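Local structure of histidine--tRNA ligase (Staphylococcus aureus, 1QE0) at the interface of chains A and B. The protein catalyses the ATP-dependent attachment of L-histidine to tRNA(His), releasing AMP and diphosphate, and works as a homodimer of the class II synthetase family. Residues are numbered along the deposited sequence; one frame, centred on the assembly and turned at random. Chains: chain A/B, Histidine--tRNA ligase.

Contact 1 and contact 2 lie about 20 Å apart, measured between the centres of their C-alpha atoms, along the two-fold interface of the homodimer. They use the same elements with the chains exchanged: the amino-terminal segment with A:Pro5 meets B:Phe43 of strand 43-45 in contact 1, while B:Ile2 to B:Pro5 meet A:Glu44 and A:Ser45 of that strand in contact 2. By the two-fold, each contact has a twin, and every subunit both extends its amino terminus over its partner and receives the partner's. This exchange, at the end of motif 1, would help hold the subunits together; contact 1 also includes motif 2 residues.

Contact 1: the interface of chains A and B. Residues chain A 5-6, 8, 65, 77, 111, 122; chain B 43, 70, 75.
B:Phe43 pushes its ring among A:Pro5, A:Tyr65, A:Leu77 and A:Phe111 at the dimer interface of this class II synthetase. Its strand 43-45 follows the end of motif 1, the helix and strand closing in an invariant proline that typically build this interface. On the chain A side, A:Phe111 and A:Arg122 belong to motif 2, the pair of antiparallel strands and their connecting loop that serves the active site. The phenyl ring leaves its strand with CG between the backbone N and the carbonyl carbon (chi1 53°), which carries it toward the other subunit. A:Pro5 slides past it in the opposite direction, with CB in the ring plane and 3.5 Å from CE2 of B:Phe43; a compact proline fits such an edge well. At the other edge the two phenylalanines meet rim to rim, CE1 of B:Phe43 being 3.7 Å from CD1 of A:Phe111. CD2 of A:Leu77 lies by the same rim, 4.0 Å from CD1 of B:Phe43. A:Tyr65 crosses B:Phe43 at about a right angle along their side-chain directions, although the planes of the two rings are inclined by only about 33°.

The tyrosine ring edge receives the terminal methyl of B:Ile75, with CE2 of A:Tyr65 3.8 Å from CD1 of B:Ile75. B:Lys70 is poorly ordered. NZ, its terminal amine, is modelled 2.8 Å from OH of A:Tyr65 as a hydrogen-bond donor, but the bond is tentative. As modelled, its CE passes 3.8 Å from CB of A:Pro5. The tips of B:Lys70 and A:Arg122 are drawn pointing at each other, and the placement of NZ beside NE of A:Arg122 and the carbonyl oxygen of A:Arg6 is doubtful.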
# COMPACT_ATOMS: atom_id res chain seq x y z
N PRO A 5 -1.47 14.47 -16.80
CA PRO A 5 -2.70 14.28 -17.59
C PRO A 5 -3.92 14.89 -16.85
O PRO A 5 -3.92 15.03 -15.61
CB PRO A 5 -2.78 12.76 -17.70
CG PRO A 5 -1.37 12.35 -17.73
CD PRO A 5 -0.80 13.18 -16.62
N ARG A 6 -4.97 15.26 -17.59
CA ARG A 6 -6.12 15.86 -16.95
C ARG A 6 -6.85 14.91 -16.01
O ARG A 6 -6.94 13.72 -16.27
CB ARG A 6 -7.08 16.46 -17.99
CG ARG A 6 -8.16 17.34 -17.37
CD ARG A 6 -8.83 18.23 -18.39
NE ARG A 6 -9.69 17.48 -19.29
CZ ARG A 6 -9.98 17.86 -20.53
NH1 ARG A 6 -10.79 17.12 -21.29
NH2 ARG A 6 -9.42 18.96 -21.02
N THR A 8 -5.83 14.09 -13.17
CA THR A 8 -4.79 13.28 -12.54
C THR A 8 -3.99 14.23 -11.61
O THR A 8 -3.82 15.41 -11.95
CB THR A 8 -3.89 12.67 -13.68
OG1 THR A 8 -4.15 11.29 -13.85
CG2 THR A 8 -2.49 12.83 -13.40
N TYR A 65 -10.14 2.87 -19.87
CA TYR A 65 -9.00 3.06 -20.74
C TYR A 65 -8.69 1.76 -21.39
O TYR A 65 -8.02 0.91 -20.81
CB TYR A 65 -7.78 3.50 -19.94
CG TYR A 65 -7.91 4.87 -19.37
CD1 TYR A 65 -8.75 5.11 -18.29
CD2 TYR A 65 -7.18 5.93 -19.90
CE1 TYR A 65 -8.84 6.38 -17.73
CE2 TYR A 65 -7.26 7.20 -19.35
CZ TYR A 65 -8.09 7.41 -18.27
OH TYR A 65 -8.12 8.65 -17.71
N LEU A 77 -7.20 -0.65 -18.42
CA LEU A 77 -6.79 -0.20 -17.11
C LEU A 77 -8.02 -0.50 -16.26
O LEU A 77 -9.13 -0.08 -16.60
CB LEU A 77 -6.47 1.30 -17.16
CG LEU A 77 -5.01 1.74 -17.34
CD1 LEU A 77 -4.28 0.89 -18.33
CD2 LEU A 77 -4.96 3.21 -17.76
N PHE A 111 -8.79 3.13 -12.49
CA PHE A 111 -8.90 4.10 -13.58
C PHE A 111 -10.25 4.21 -14.29
O PHE A 111 -10.58 3.38 -15.14
CB PHE A 111 -7.85 3.77 -14.63
CG PHE A 111 -6.47 3.65 -14.08
CD1 PHE A 111 -5.59 4.73 -14.17
CD2 PHE A 111 -6.08 2.50 -13.39
CE1 PHE A 111 -4.34 4.65 -13.59
CE2 PHE A 111 -4.83 2.41 -12.80
CZ PHE A 111 -3.96 3.48 -12.90
N ARG A 122 -9.29 10.78 -12.82
CA ARG A 122 -9.35 9.61 -13.67
C ARG A 122 -8.60 8.47 -13.01
O ARG A 122 -8.86 7.30 -13.30
CB ARG A 122 -8.77 9.94 -15.03
CG ARG A 122 -9.80 10.53 -15.94
CD ARG A 122 -9.78 12.01 -15.91
NE ARG A 122 -9.62 12.51 -17.27
CZ ARG A 122 -10.20 13.61 -17.74
NH1 ARG A 122 -10.97 14.34 -16.95
NH2 ARG A 122 -10.01 13.98 -19.00
N PHE B 43 0.20 6.96 -15.69
CA PHE B 43 0.54 7.37 -17.03
C PHE B 43 0.87 8.87 -17.07
O PHE B 43 0.50 9.65 -16.16
CB PHE B 43 -0.60 7.02 -18.00
CG PHE B 43 -1.95 7.53 -17.57
CD1 PHE B 43 -2.92 6.65 -17.12
CD2 PHE B 43 -2.22 8.90 -17.56
CE1 PHE B 43 -4.15 7.12 -16.67
CE2 PHE B 43 -3.45 9.37 -17.11
CZ PHE B 43 -4.42 8.49 -16.66
N LYS B 70 -7.76 9.81 -23.09
CA LYS B 70 -7.80 11.09 -22.42
C LYS B 70 -8.41 12.16 -23.32
O LYS B 70 -8.18 13.35 -23.12
CB LYS B 70 -6.38 11.49 -22.06
CG LYS B 70 -6.26 12.24 -20.77
CD LYS B 70 -6.79 11.38 -19.65
CE LYS B 70 -6.49 12.02 -18.33
NZ LYS B 70 -7.05 11.18 -17.25
N ILE B 75 -1.45 9.50 -24.24
CA ILE B 75 -0.92 9.25 -22.91
C ILE B 75 -0.08 7.98 -22.94
O ILE B 75 -0.17 7.18 -23.87
CB ILE B 75 -2.02 9.09 -21.89
CG1 ILE B 75 -2.92 7.93 -22.28
CG2 ILE B 75 -2.76 10.39 -21.75
CD1 ILE B 75 -4.12 7.76 -21.37

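Contact 2: the interface of chains A and B. Residues chain A 44-45, 47-48, 51, 87; chain B 2-5.
B:Ile2 to B:Pro5 run in an extended conformation, all their psi values being those of an extended chain, and lie against strand 43-45, helix 46-49 and A:Arg87 of the partner. This amino-terminal arm of a class II synthetase subunit thus docks on the catalytic domain of its dimer mate mainly through aliphatic groups.

B:Ile2 is the chief apolar group. Its CG1 stands anti to the carbonyl carbon (chi1 -51°) and the chain continues straight, so that the two branches serve different neighbours. The B:Ile2 side chain crosses A:Leu48 at about a right angle, with CD1 of B:Ile2 3.7 Å from CD1 of A:Leu48. It also points tip to tip at A:Arg51, but the modelled approach is too close to carry meaning. The shorter branch CG2 of B:Ile2 faces CB of A:Ser45 at 4.0 Å. A branched isoleucine can touch A:Leu48 with one arm and A:Ser45 with the other.

Farther along the arm, the ring of B:Pro5 crosses A:Glu44 obliquely, its CG resting 3.7 Å from CA of A:Glu44. B:Ile4 is placed over a face of the A:Arg87 guanidinium, with its CB above the centre, although the fine spacing of this pair is not reliable. Arginine can offer such a flat surface to a hydrocarbon while its N-H groups bond at the edge. CG of A:Arg87 is anti to its backbone N (chi1 -171°), and bends at chi2 and chi3 bring the guanidinium to A:Glu44. The carboxylate would offset its charge and helps fix its rotation: OE2 of A:Glu44 forms a salt bridge with NH1 of A:Arg87 at 2.7 Å. That NH1 of A:Arg87 also donates to the syn lone pair of OE1 of A:Glu44 at 2.9 Å, with the acceptor 11° out of the guanidinium plane.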
# COMPACT_ATOMS: atom_id res chain seq x y z
N GLU A 44 -6.09 -5.42 -17.17
CA GLU A 44 -6.61 -6.76 -17.34
C GLU A 44 -7.13 -6.85 -18.77
O GLU A 44 -7.18 -5.83 -19.48
CB GLU A 44 -7.77 -6.97 -16.38
CG GLU A 44 -7.39 -7.01 -14.94
CD GLU A 44 -6.74 -8.32 -14.55
OE1 GLU A 44 -6.77 -9.31 -15.33
OE2 GLU A 44 -6.22 -8.34 -13.43
N SER A 45 -7.48 -8.06 -19.19
CA SER A 45 -8.03 -8.25 -20.50
C SER A 45 -9.32 -7.46 -20.50
O SER A 45 -10.12 -7.58 -19.57
CB SER A 45 -8.32 -9.72 -20.76
OG SER A 45 -9.25 -9.83 -21.84
N ASP A 47 -11.84 -8.02 -21.83
CA ASP A 47 -12.91 -8.99 -21.67
C ASP A 47 -13.32 -9.33 -20.23
O ASP A 47 -14.32 -10.01 -20.04
CB ASP A 47 -12.59 -10.25 -22.48
CG ASP A 47 -12.63 -10.01 -24.00
OD1 ASP A 47 -13.31 -10.80 -24.69
OD2 ASP A 47 -12.00 -9.05 -24.51
N LEU A 48 -12.58 -8.85 -19.24
CA LEU A 48 -12.94 -9.13 -17.85
C LEU A 48 -13.95 -8.08 -17.42
O LEU A 48 -14.96 -8.36 -16.76
CB LEU A 48 -11.72 -9.05 -16.94
CG LEU A 48 -11.88 -9.25 -15.44
CD1 LEU A 48 -12.32 -10.63 -15.10
CD2 LEU A 48 -10.57 -8.99 -14.81
N ARG A 51 -17.77 -7.87 -19.09
CA ARG A 51 -18.87 -8.60 -18.45
C ARG A 51 -20.02 -7.77 -17.90
O ARG A 51 -19.84 -6.53 -17.80
CB ARG A 51 -18.32 -9.49 -17.34
CG ARG A 51 -17.18 -10.38 -17.76
CD ARG A 51 -17.61 -11.28 -18.86
NE ARG A 51 -17.27 -12.65 -18.55
CZ ARG A 51 -16.28 -13.30 -19.12
NH1 ARG A 51 -15.54 -12.70 -20.04
NH2 ARG A 51 -16.02 -14.55 -18.76
N ARG A 87 -10.92 -12.76 -11.02
CA ARG A 87 -10.16 -13.34 -12.13
C ARG A 87 -8.93 -14.08 -11.59
O ARG A 87 -8.53 -15.12 -12.13
CB ARG A 87 -9.77 -12.26 -13.14
CG ARG A 87 -9.19 -12.81 -14.41
CD ARG A 87 -7.76 -12.38 -14.59
NE ARG A 87 -6.86 -12.97 -13.61
CZ ARG A 87 -5.91 -12.29 -12.97
NH1 ARG A 87 -5.74 -10.99 -13.22
NH2 ARG A 87 -5.10 -12.89 -12.11
N ILE B 2 -10.95 -16.19 -18.21
CA ILE B 2 -10.26 -15.01 -18.69
C ILE B 2 -8.87 -15.15 -18.07
O ILE B 2 -8.75 -15.54 -16.90
CB ILE B 2 -10.97 -13.75 -18.15
CG1 ILE B 2 -12.47 -13.84 -18.47
CG2 ILE B 2 -10.33 -12.50 -18.72
CD1 ILE B 2 -13.24 -12.61 -18.10
N LYS B 3 -7.83 -14.85 -18.83
CA LYS B 3 -6.49 -14.97 -18.30
C LYS B 3 -5.76 -13.64 -18.15
O LYS B 3 -6.06 -12.65 -18.83
CB LYS B 3 -5.66 -15.95 -19.14
CG LYS B 3 -5.23 -17.20 -18.35
CD LYS B 3 -5.26 -18.49 -19.17
CE LYS B 3 -6.69 -18.93 -19.41
NZ LYS B 3 -6.86 -19.83 -20.56
N ILE B 4 -4.85 -13.61 -17.19
CA ILE B 4 -4.02 -12.47 -16.86
C ILE B 4 -3.33 -11.99 -18.14
O ILE B 4 -2.98 -12.80 -18.99
CB ILE B 4 -2.94 -12.94 -15.86
CG1 ILE B 4 -3.12 -12.37 -14.47
CG2 ILE B 4 -1.66 -12.46 -16.21
CD1 ILE B 4 -1.95 -12.69 -13.56
N PRO B 5 -3.08 -10.68 -18.28
CA PRO B 5 -2.42 -10.24 -19.52
C PRO B 5 -1.03 -10.86 -19.64
O PRO B 5 -0.38 -11.09 -18.63
CB PRO B 5 -2.34 -8.73 -19.33
CG PRO B 5 -3.54 -8.45 -18.51
CD PRO B 5 -3.45 -9.53 -17.46